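Local coordinates for protein ribokinase (Arabidopsis thaliana, PDB 6ILS) that phosphorylates D-ribose at O-5 with ATP and a divalent metal ion, feeding nucleotide and amino-acid synthesis and the pentose phosphate pathway, at residues R88-V100 with S109-W121. Sequence-based numbering, arbitrary orientation.
Sequences RSVNNEPTGHAVV and SIIIVGGANMKAW
The imidazole of His97 lies flat against Val113, whose CB sits over the ring centre, 3.7 Å from the centroid, a CH-pi contact. Val113 CG2 comes within 3.4 Å of the buried His97 NE2. His97 CG is wedged between its own backbone N and carbonyl carbon (chi1 46°), which folds the ring back so that His97 ND1 donates to Thr95 O at 2.9 Å, nearly in the ring plane. With an alanine in place of His97, Thr95 O would probably lose this donor and the side chain of Val113 the ring that covers it. His97 and Val113 form an antiparallel hydrogen-bonded pair, and Val99 with Ile111 the next. Ala98 CB against Ile112 CG1 (3.7 Å) and Val100 alongside Ile110 line the other face, where Ala98 approaches the bound ribose. Beyond the strands, Pro94 O accepts from Ala116 N at 2.8 Å, at the start of helix 116-119. At the far end of this short helix, Glu93, its chain bent at chi2, crosses Lys119 at about a right angle; Glu93 CD rests 3.6 Å from Lys119 CB, while a water bridges Glu93 OE1 and Lys119 NZ, which stand 5.0 Å apart. Asn117 ND2, beside Gly96 CA, bonds to Ala11 O. Residues 110-112 pair in parallel with a strand of the second subunit, so the sheet runs on across the interface; the hairpin is part of the small lid sheet beside the ribose, through which PfkB-family ribokinases dimerise.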
# COMPACT_ATOMS: atom_id res chain seq x y z
N ARG B 88 20.02 1.09 -4.28
CA ARG B 88 20.08 -0.35 -4.46
C ARG B 88 18.76 -0.98 -4.05
O ARG B 88 18.13 -0.53 -3.10
CB ARG B 88 21.22 -0.96 -3.63
CG ARG B 88 22.60 -0.59 -4.11
CD ARG B 88 23.65 -1.46 -3.43
NE ARG B 88 25.01 -1.04 -3.78
CZ ARG B 88 26.11 -1.69 -3.42
NH1 ARG B 88 26.03 -2.79 -2.69
NH2 ARG B 88 27.30 -1.23 -3.79
N SER B 89 18.35 -2.01 -4.78
CA SER B 89 17.12 -2.74 -4.47
C SER B 89 17.43 -4.18 -4.07
O SER B 89 18.36 -4.79 -4.60
CB SER B 89 16.17 -2.71 -5.66
OG SER B 89 15.92 -1.38 -6.09
N VAL B 90 16.68 -4.72 -3.11
CA VAL B 90 16.88 -6.09 -2.62
C VAL B 90 15.59 -6.89 -2.79
O VAL B 90 14.50 -6.32 -2.82
CB VAL B 90 17.32 -6.12 -1.13
CG1 VAL B 90 18.67 -5.43 -0.94
CG2 VAL B 90 16.25 -5.48 -0.24
N ASN B 91 15.69 -8.21 -2.89
CA ASN B 91 14.47 -8.99 -3.08
C ASN B 91 14.00 -9.69 -1.81
O ASN B 91 13.02 -10.43 -1.84
CB ASN B 91 14.65 -10.02 -4.21
CG ASN B 91 15.81 -10.97 -3.97
OD1 ASN B 91 16.15 -11.29 -2.83
ND2 ASN B 91 16.42 -11.44 -5.06
N ASN B 92 14.69 -9.43 -0.71
CA ASN B 92 14.35 -10.07 0.56
C ASN B 92 13.80 -9.10 1.61
O ASN B 92 13.55 -9.49 2.75
CB ASN B 92 15.56 -10.80 1.12
CG ASN B 92 16.68 -9.86 1.50
OD1 ASN B 92 16.74 -8.72 1.02
ND2 ASN B 92 17.59 -10.32 2.36
N GLU B 93 13.62 -7.83 1.23
CA GLU B 93 12.95 -6.86 2.10
C GLU B 93 11.98 -6.05 1.25
O GLU B 93 12.27 -5.77 0.09
CB GLU B 93 13.96 -5.93 2.79
CG GLU B 93 14.93 -6.64 3.72
CD GLU B 93 14.28 -7.13 5.00
OE1 GLU B 93 13.14 -6.71 5.29
OE2 GLU B 93 14.92 -7.92 5.73
N PRO B 94 10.83 -5.66 1.83
CA PRO B 94 9.91 -4.78 1.11
C PRO B 94 10.36 -3.33 1.15
O PRO B 94 10.99 -2.94 2.14
CB PRO B 94 8.60 -4.96 1.87
CG PRO B 94 9.04 -5.22 3.28
CD PRO B 94 10.36 -5.95 3.20
N THR B 95 10.07 -2.55 0.11
CA THR B 95 10.23 -1.09 0.17
C THR B 95 9.48 -0.60 1.41
O THR B 95 8.38 -1.07 1.70
CB THR B 95 9.68 -0.42 -1.12
OG1 THR B 95 10.44 -0.87 -2.24
CG2 THR B 95 9.74 1.12 -1.05
N GLY B 96 10.09 0.31 2.16
CA GLY B 96 9.44 0.86 3.34
C GLY B 96 8.13 1.54 2.97
O GLY B 96 7.95 2.05 1.87
N HIS B 97 7.19 1.52 3.89
CA HIS B 97 5.93 2.20 3.64
C HIS B 97 5.32 2.67 4.94
O HIS B 97 5.71 2.23 6.03
CB HIS B 97 4.96 1.30 2.84
CG HIS B 97 4.86 -0.11 3.35
ND1 HIS B 97 5.86 -1.04 3.18
CD2 HIS B 97 3.85 -0.76 3.97
CE1 HIS B 97 5.49 -2.19 3.71
NE2 HIS B 97 4.26 -2.05 4.19
N ALA B 98 4.37 3.59 4.81
CA ALA B 98 3.69 4.19 5.95
C ALA B 98 2.19 4.23 5.69
O ALA B 98 1.74 4.84 4.72
CB ALA B 98 4.22 5.60 6.21
N VAL B 99 1.42 3.56 6.54
CA VAL B 99 -0.03 3.64 6.47
C VAL B 99 -0.50 4.86 7.25
O VAL B 99 -0.43 4.88 8.48
CB VAL B 99 -0.70 2.38 7.02
CG1 VAL B 99 -2.21 2.53 7.01
CG2 VAL B 99 -0.27 1.17 6.20
N VAL B 100 -0.97 5.87 6.53
CA VAL B 100 -1.39 7.11 7.16
C VAL B 100 -2.92 7.20 7.21
O VAL B 100 -3.56 7.50 6.20
CB VAL B 100 -0.81 8.33 6.42
CG1 VAL B 100 -1.15 9.62 7.16
CG2 VAL B 100 0.69 8.18 6.25
N SER B 109 -3.15 9.20 12.32
CA SER B 109 -2.53 8.08 12.97
C SER B 109 -1.68 7.35 11.93
O SER B 109 -2.14 7.09 10.82
CB SER B 109 -3.58 7.17 13.59
OG SER B 109 -2.98 6.01 14.11
N ILE B 110 -0.44 7.02 12.30
CA ILE B 110 0.50 6.48 11.32
C ILE B 110 1.17 5.19 11.78
O ILE B 110 1.62 5.09 12.93
CB ILE B 110 1.58 7.53 10.96
CG1 ILE B 110 0.93 8.73 10.28
CG2 ILE B 110 2.66 6.91 10.06
CD1 ILE B 110 1.89 9.71 9.67
N ILE B 111 1.20 4.20 10.89
CA ILE B 111 2.00 2.98 11.07
C ILE B 111 3.13 2.97 10.04
O ILE B 111 2.88 3.04 8.84
CB ILE B 111 1.16 1.70 10.91
CG1 ILE B 111 -0.06 1.73 11.83
CG2 ILE B 111 2.00 0.47 11.17
CD1 ILE B 111 -0.84 0.43 11.85
N ILE B 112 4.37 2.91 10.52
CA ILE B 112 5.52 2.95 9.62
C ILE B 112 6.21 1.59 9.55
O ILE B 112 6.54 0.99 10.57
CB ILE B 112 6.52 4.06 10.03
CG1 ILE B 112 6.03 5.40 9.48
CG2 ILE B 112 7.92 3.76 9.49
CD1 ILE B 112 6.92 6.57 9.75
N VAL B 113 6.38 1.10 8.32
CA VAL B 113 7.11 -0.13 8.08
C VAL B 113 8.50 0.23 7.59
O VAL B 113 8.64 0.88 6.54
CB VAL B 113 6.41 -1.04 7.03
CG1 VAL B 113 7.22 -2.30 6.79
CG2 VAL B 113 5.00 -1.38 7.48
N GLY B 114 9.51 -0.16 8.35
CA GLY B 114 10.88 0.20 8.02
C GLY B 114 11.33 -0.42 6.72
O GLY B 114 11.92 0.25 5.86
N GLY B 115 11.05 -1.72 6.58
CA GLY B 115 11.43 -2.44 5.38
C GLY B 115 12.88 -2.28 5.00
O GLY B 115 13.77 -2.30 5.86
N ALA B 116 13.12 -2.09 3.70
CA ALA B 116 14.47 -1.96 3.16
C ALA B 116 15.19 -0.75 3.77
O ALA B 116 16.42 -0.75 3.84
CB ALA B 116 14.42 -1.84 1.65
N ASN B 117 14.43 0.26 4.20
CA ASN B 117 15.05 1.47 4.78
C ASN B 117 15.86 1.14 6.03
O ASN B 117 16.90 1.76 6.30
CB ASN B 117 14.00 2.52 5.13
CG ASN B 117 13.35 3.14 3.91
OD1 ASN B 117 14.02 3.50 2.94
ND2 ASN B 117 12.03 3.30 3.97
N MET B 118 15.35 0.17 6.80
CA MET B 118 15.97 -0.20 8.07
C MET B 118 16.80 -1.48 7.98
O MET B 118 17.71 -1.69 8.78
CB MET B 118 14.90 -0.37 9.15
CG MET B 118 14.26 0.92 9.62
SD MET B 118 15.43 2.10 10.30
CE MET B 118 15.88 1.32 11.86
N LYS B 119 16.50 -2.32 6.99
CA LYS B 119 17.03 -3.68 7.02
C LYS B 119 17.91 -4.10 5.85
O LYS B 119 18.51 -5.18 5.89
CB LYS B 119 15.85 -4.66 7.16
CG LYS B 119 15.21 -4.58 8.55
CD LYS B 119 13.93 -5.40 8.63
CE LYS B 119 13.39 -5.42 10.05
NZ LYS B 119 12.11 -6.16 10.13
N ALA B 120 18.03 -3.26 4.83
CA ALA B 120 18.76 -3.67 3.63
C ALA B 120 20.11 -3.00 3.45
O ALA B 120 20.67 -3.02 2.35
CB ALA B 120 17.91 -3.42 2.40
N TRP B 121 20.62 -2.38 4.50
CA TRP B 121 21.92 -1.73 4.44
C TRP B 121 23.01 -2.71 4.86
O TRP B 121 22.78 -3.57 5.69
CB TRP B 121 21.95 -0.51 5.36
CG TRP B 121 21.01 0.60 4.95
CD1 TRP B 121 19.73 0.81 5.39
CD2 TRP B 121 21.29 1.65 4.02
NE1 TRP B 121 19.20 1.94 4.78
CE2 TRP B 121 20.14 2.47 3.95
CE3 TRP B 121 22.41 2.00 3.26
CZ2 TRP B 121 20.09 3.61 3.14
CZ3 TRP B 121 22.35 3.12 2.45
CH2 TRP B 121 21.19 3.91 2.40
O HOH W 1 17.95 -8.14 5.16
O HOH W 2 10.87 -5.99 7.09